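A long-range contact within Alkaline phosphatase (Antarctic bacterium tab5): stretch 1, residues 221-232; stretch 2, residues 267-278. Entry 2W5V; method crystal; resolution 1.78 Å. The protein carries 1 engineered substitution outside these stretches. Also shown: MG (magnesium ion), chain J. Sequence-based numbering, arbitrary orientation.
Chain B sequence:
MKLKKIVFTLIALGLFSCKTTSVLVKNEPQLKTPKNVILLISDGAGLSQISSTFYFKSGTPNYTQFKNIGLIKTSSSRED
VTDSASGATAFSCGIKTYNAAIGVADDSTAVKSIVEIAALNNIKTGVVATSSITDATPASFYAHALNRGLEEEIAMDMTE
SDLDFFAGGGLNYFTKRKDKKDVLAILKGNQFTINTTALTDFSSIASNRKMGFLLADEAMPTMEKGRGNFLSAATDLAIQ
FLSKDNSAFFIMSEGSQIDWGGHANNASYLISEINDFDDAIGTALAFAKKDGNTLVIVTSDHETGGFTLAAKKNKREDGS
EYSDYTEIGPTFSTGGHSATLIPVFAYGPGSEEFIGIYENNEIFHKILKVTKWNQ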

# COMPACT_ATOMS: atom_id res chain seq x y z
N PRO B 221 -15.31 5.53 -24.48
CA PRO B 221 -14.05 5.26 -25.18
C PRO B 221 -12.90 5.13 -24.18
O PRO B 221 -12.99 5.69 -23.08
N THR B 222 -11.84 4.42 -24.54
CA THR B 222 -10.63 4.44 -23.72
C THR B 222 -9.98 5.81 -23.84
O THR B 222 -10.32 6.58 -24.74
N MET B 223 -9.05 6.12 -22.94
CA MET B 223 -8.28 7.35 -23.06
C MET B 223 -7.51 7.34 -24.38
O MET B 223 -7.42 8.36 -25.07
N GLU B 224 -6.96 6.18 -24.72
CA GLU B 224 -6.14 6.06 -25.92
C GLU B 224 -6.98 6.26 -27.19
O GLU B 224 -6.45 6.51 -28.27
N LYS B 225 -8.30 6.14 -27.05
CA LYS B 225 -9.20 6.37 -28.17
C LYS B 225 -9.88 7.73 -28.07
O LYS B 225 -10.85 7.99 -28.77
N GLY B 226 -9.36 8.59 -27.20
CA GLY B 226 -9.79 9.98 -27.16
C GLY B 226 -10.96 10.32 -26.25
O GLY B 226 -11.74 11.21 -26.57
N ARG B 227 -11.10 9.63 -25.12
CA ARG B 227 -12.16 9.98 -24.18
C ARG B 227 -11.92 11.37 -23.59
O ARG B 227 -12.86 12.07 -23.23
N GLY B 228 -10.66 11.77 -23.50
CA GLY B 228 -10.35 13.07 -22.94
C GLY B 228 -10.78 13.18 -21.49
O GLY B 228 -10.87 12.17 -20.79
N ASN B 229 -11.06 14.40 -21.05
CA ASN B 229 -11.29 14.70 -19.63
C ASN B 229 -12.71 14.43 -19.13
O ASN B 229 -13.19 15.09 -18.21
N PHE B 230 -13.37 13.44 -19.73
CA PHE B 230 -14.72 13.08 -19.30
C PHE B 230 -14.86 12.90 -17.78
O PHE B 230 -15.75 13.49 -17.16
N LEU B 231 -14.00 12.08 -17.19
CA LEU B 231 -14.19 11.75 -15.78
C LEU B 231 -14.10 13.01 -14.90
O LEU B 231 -14.97 13.24 -14.07
N SER B 232 -13.07 13.82 -15.10
CA SER B 232 -12.97 15.07 -14.35
C SER B 232 -14.15 16.00 -14.63
O SER B 232 -14.78 16.51 -13.70
N ALA B 267 -0.14 -2.61 -20.28
CA ALA B 267 0.42 -1.53 -19.47
C ALA B 267 -0.01 -0.13 -19.89
O ALA B 267 -0.41 0.68 -19.05
N SER B 268 0.08 0.19 -21.18
CA SER B 268 -0.24 1.55 -21.58
C SER B 268 -1.71 1.87 -21.34
O SER B 268 -2.06 2.99 -20.98
N TYR B 269 -2.57 0.88 -21.54
CA TYR B 269 -4.00 1.03 -21.28
C TYR B 269 -4.20 1.32 -19.79
O TYR B 269 -4.83 2.32 -19.41
N LEU B 270 -3.64 0.46 -18.95
CA LEU B 270 -3.73 0.61 -17.50
C LEU B 270 -3.22 1.98 -17.07
O LEU B 270 -3.89 2.71 -16.33
N ILE B 271 -2.03 2.32 -17.54
CA ILE B 271 -1.38 3.56 -17.14
C ILE B 271 -2.16 4.81 -17.55
O ILE B 271 -2.34 5.74 -16.74
N SER B 272 -2.64 4.85 -18.78
CA SER B 272 -3.39 6.01 -19.25
C SER B 272 -4.70 6.15 -18.47
O SER B 272 -5.15 7.27 -18.19
N GLU B 273 -5.31 5.03 -18.11
CA GLU B 273 -6.58 5.09 -17.39
C GLU B 273 -6.38 5.59 -15.95
O GLU B 273 -7.17 6.39 -15.45
N ILE B 274 -5.33 5.14 -15.28
CA ILE B 274 -5.14 5.58 -13.90
C ILE B 274 -4.60 7.01 -13.86
O ILE B 274 -4.87 7.75 -12.91
N ASN B 275 -3.85 7.41 -14.88
CA ASN B 275 -3.44 8.81 -15.00
C ASN B 275 -4.67 9.73 -15.09
O ASN B 275 -4.69 10.81 -14.48
N ASP B 276 -5.67 9.31 -15.85
CA ASP B 276 -6.93 10.04 -15.96
C ASP B 276 -7.65 10.10 -14.60
O ASP B 276 -8.16 11.15 -14.20
N PHE B 277 -7.68 8.97 -13.91
CA PHE B 277 -8.27 8.89 -12.57
C PHE B 277 -7.60 9.88 -11.61
O PHE B 277 -8.28 10.58 -10.86
N ASP B 278 -6.28 9.95 -11.65
CA ASP B 278 -5.56 10.91 -10.82
C ASP B 278 -5.96 12.35 -11.14
O ASP B 278 -6.00 13.20 -10.25

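The loop of stretch 1 lies along the helix of stretch 2, and Thr 222, Met 223, Arg 227 and Leu 231 point toward it, met by Ser 272 and Asp 276 (t). Arg 227 (t, t, p) is the polar centre. Its NH2 forms salt bridges to Glu 273 OE1 (2.8 Å) and Asp 276 OD2 (3.0 Å); its NH1 donates to Glu 273 OE1 (3.0 Å) and to Pro 221 O (2.9 Å), and its NE to water 3, so every guanidinium nitrogen is satisfied. Glu 273 (m, m) turns its other oxygen, OE2, to Met 223 N (2.8 Å) and accepts from water 1, which accepts from Glu 224 N and donates to Ser 272 OG. Water 3 links Arg 227 NE, Gly 228 O and Leu 231 N to Asp 276 OD2; water 4 joins Ser 232 N to Asp 276 OD1, so both oxygens have partners. Met 223 (m, m, m) lays SD 3.6 Å from Asp 276 CG, Thr 222 (p) sets CG2 3.4 Å from Tyr 269 CE1, and Leu 231 CD2 lies 4.2 Å from Phe 277 CD1. Glu 224 (m, t) reaches in from the side: its OE2 accepts from Ser 268 OG (2.8 Å), which also binds magnesium MG (2.5 Å), while its OE1 accepts from metal-bound water 2.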

# COMPACT_ATOMS: atom_id res chain seq x y z
CB PRO B 221 -13.86 6.51 -26.05
CG PRO B 221 -15.26 7.02 -26.27
CD PRO B 221 -15.99 6.74 -24.99
CB THR B 222 -9.60 3.36 -24.13
OG1 THR B 222 -9.16 3.59 -25.48
CG2 THR B 222 -10.21 1.96 -24.01
CB MET B 223 -7.29 7.49 -21.89
CG MET B 223 -7.93 7.79 -20.53
SD MET B 223 -8.97 9.27 -20.57
CE MET B 223 -7.75 10.55 -20.89
CB GLU B 224 -5.40 4.72 -25.95
CG GLU B 224 -4.26 4.62 -24.93
CD GLU B 224 -3.53 3.28 -24.95
OE1 GLU B 224 -4.14 2.27 -25.33
OE2 GLU B 224 -2.34 3.24 -24.58
CB LYS B 225 -10.26 5.27 -28.25
CG LYS B 225 -9.73 3.93 -28.74
CD LYS B 225 -9.50 3.95 -30.24
CE LYS B 225 -9.03 2.60 -30.74
NZ LYS B 225 -8.77 2.62 -32.21
CB ARG B 227 -12.26 8.95 -23.05
CG ARG B 227 -13.47 9.17 -22.13
CD ARG B 227 -13.59 8.09 -21.06
NE ARG B 227 -12.53 8.14 -20.05
CZ ARG B 227 -11.72 7.12 -19.77
NH1 ARG B 227 -11.86 5.97 -20.42
NH2 ARG B 227 -10.79 7.25 -18.84
CB ASN B 229 -10.91 16.15 -19.32
CG ASN B 229 -11.97 17.13 -19.76
OD1 ASN B 229 -12.13 18.19 -19.16
ND2 ASN B 229 -12.71 16.78 -20.81
CB PHE B 230 -15.19 11.81 -19.98
CG PHE B 230 -16.44 11.24 -19.37
CD1 PHE B 230 -17.66 11.86 -19.57
CD2 PHE B 230 -16.39 10.10 -18.59
CE1 PHE B 230 -18.82 11.35 -19.01
CE2 PHE B 230 -17.54 9.58 -18.02
CZ PHE B 230 -18.76 10.20 -18.23
CB LEU B 231 -13.20 10.67 -15.32
CG LEU B 231 -13.33 10.18 -13.88
CD1 LEU B 231 -14.71 9.59 -13.62
CD2 LEU B 231 -12.24 9.16 -13.58
CB SER B 232 -11.66 15.79 -14.64
OG SER B 232 -10.57 15.05 -14.13
CB ALA B 267 1.96 -1.62 -19.40
CB SER B 268 0.16 1.84 -23.03
OG SER B 268 -0.66 1.13 -23.94
CB TYR B 269 -4.71 -0.26 -21.69
CG TYR B 269 -6.23 -0.27 -21.60
CD1 TYR B 269 -6.96 0.90 -21.44
CD2 TYR B 269 -6.93 -1.47 -21.73
CE1 TYR B 269 -8.36 0.87 -21.38
CE2 TYR B 269 -8.32 -1.51 -21.67
CZ TYR B 269 -9.02 -0.33 -21.50
OH TYR B 269 -10.40 -0.38 -21.45
CB LEU B 270 -2.93 -0.49 -16.81
CG LEU B 270 -3.07 -0.64 -15.30
CD1 LEU B 270 -2.71 -2.07 -14.90
CD2 LEU B 270 -2.19 0.38 -14.55
CB ILE B 271 0.06 3.64 -17.68
CG1 ILE B 271 0.94 2.64 -16.92
CG2 ILE B 271 0.62 5.04 -17.52
CD1 ILE B 271 2.32 2.48 -17.51
CB SER B 272 -3.64 5.97 -20.76
OG SER B 272 -4.32 4.79 -21.15
CB GLU B 273 -7.30 3.74 -17.40
CG GLU B 273 -7.73 3.25 -18.80
CD GLU B 273 -8.72 4.18 -19.51
OE1 GLU B 273 -9.64 4.70 -18.84
OE2 GLU B 273 -8.60 4.37 -20.74
CB ILE B 274 -4.29 4.62 -13.05
CG1 ILE B 274 -4.40 5.00 -11.57
CG2 ILE B 274 -2.85 4.62 -13.51
CD1 ILE B 274 -3.79 4.00 -10.62
CB ASN B 275 -2.52 9.02 -16.21
CG ASN B 275 -1.07 8.66 -15.91
OD1 ASN B 275 -0.72 8.35 -14.77
ND2 ASN B 275 -0.23 8.71 -16.93
CB ASP B 276 -7.84 9.39 -17.01
CG ASP B 276 -9.20 10.07 -17.11
OD1 ASP B 276 -9.24 11.28 -17.42
OD2 ASP B 276 -10.22 9.39 -16.87
CB PHE B 277 -8.18 7.46 -12.02
CG PHE B 277 -8.80 7.29 -10.66
CD1 PHE B 277 -10.18 7.22 -10.52
CD2 PHE B 277 -8.00 7.20 -9.53
CE1 PHE B 277 -10.77 7.07 -9.26
CE2 PHE B 277 -8.57 7.04 -8.26
CZ PHE B 277 -9.96 6.97 -8.13
CB ASP B 278 -4.04 10.75 -10.93
CG ASP B 278 -3.30 11.67 -9.97
OD1 ASP B 278 -3.29 11.39 -8.75
OD2 ASP B 278 -2.73 12.68 -10.43
MG MG J . -0.56 -1.16 -24.91
O HOH W 1 -6.58 4.07 -22.56
O HOH W 2 -2.59 -0.38 -26.01
O HOH W 3 -11.94 10.60 -18.73
O HOH W 4 -10.57 13.28 -16.34
O HOH W 5 1.32 -1.47 -23.31
O HOH W 6 1.21 -0.21 -26.55
O HOH W 7 -0.85 -3.47 -25.90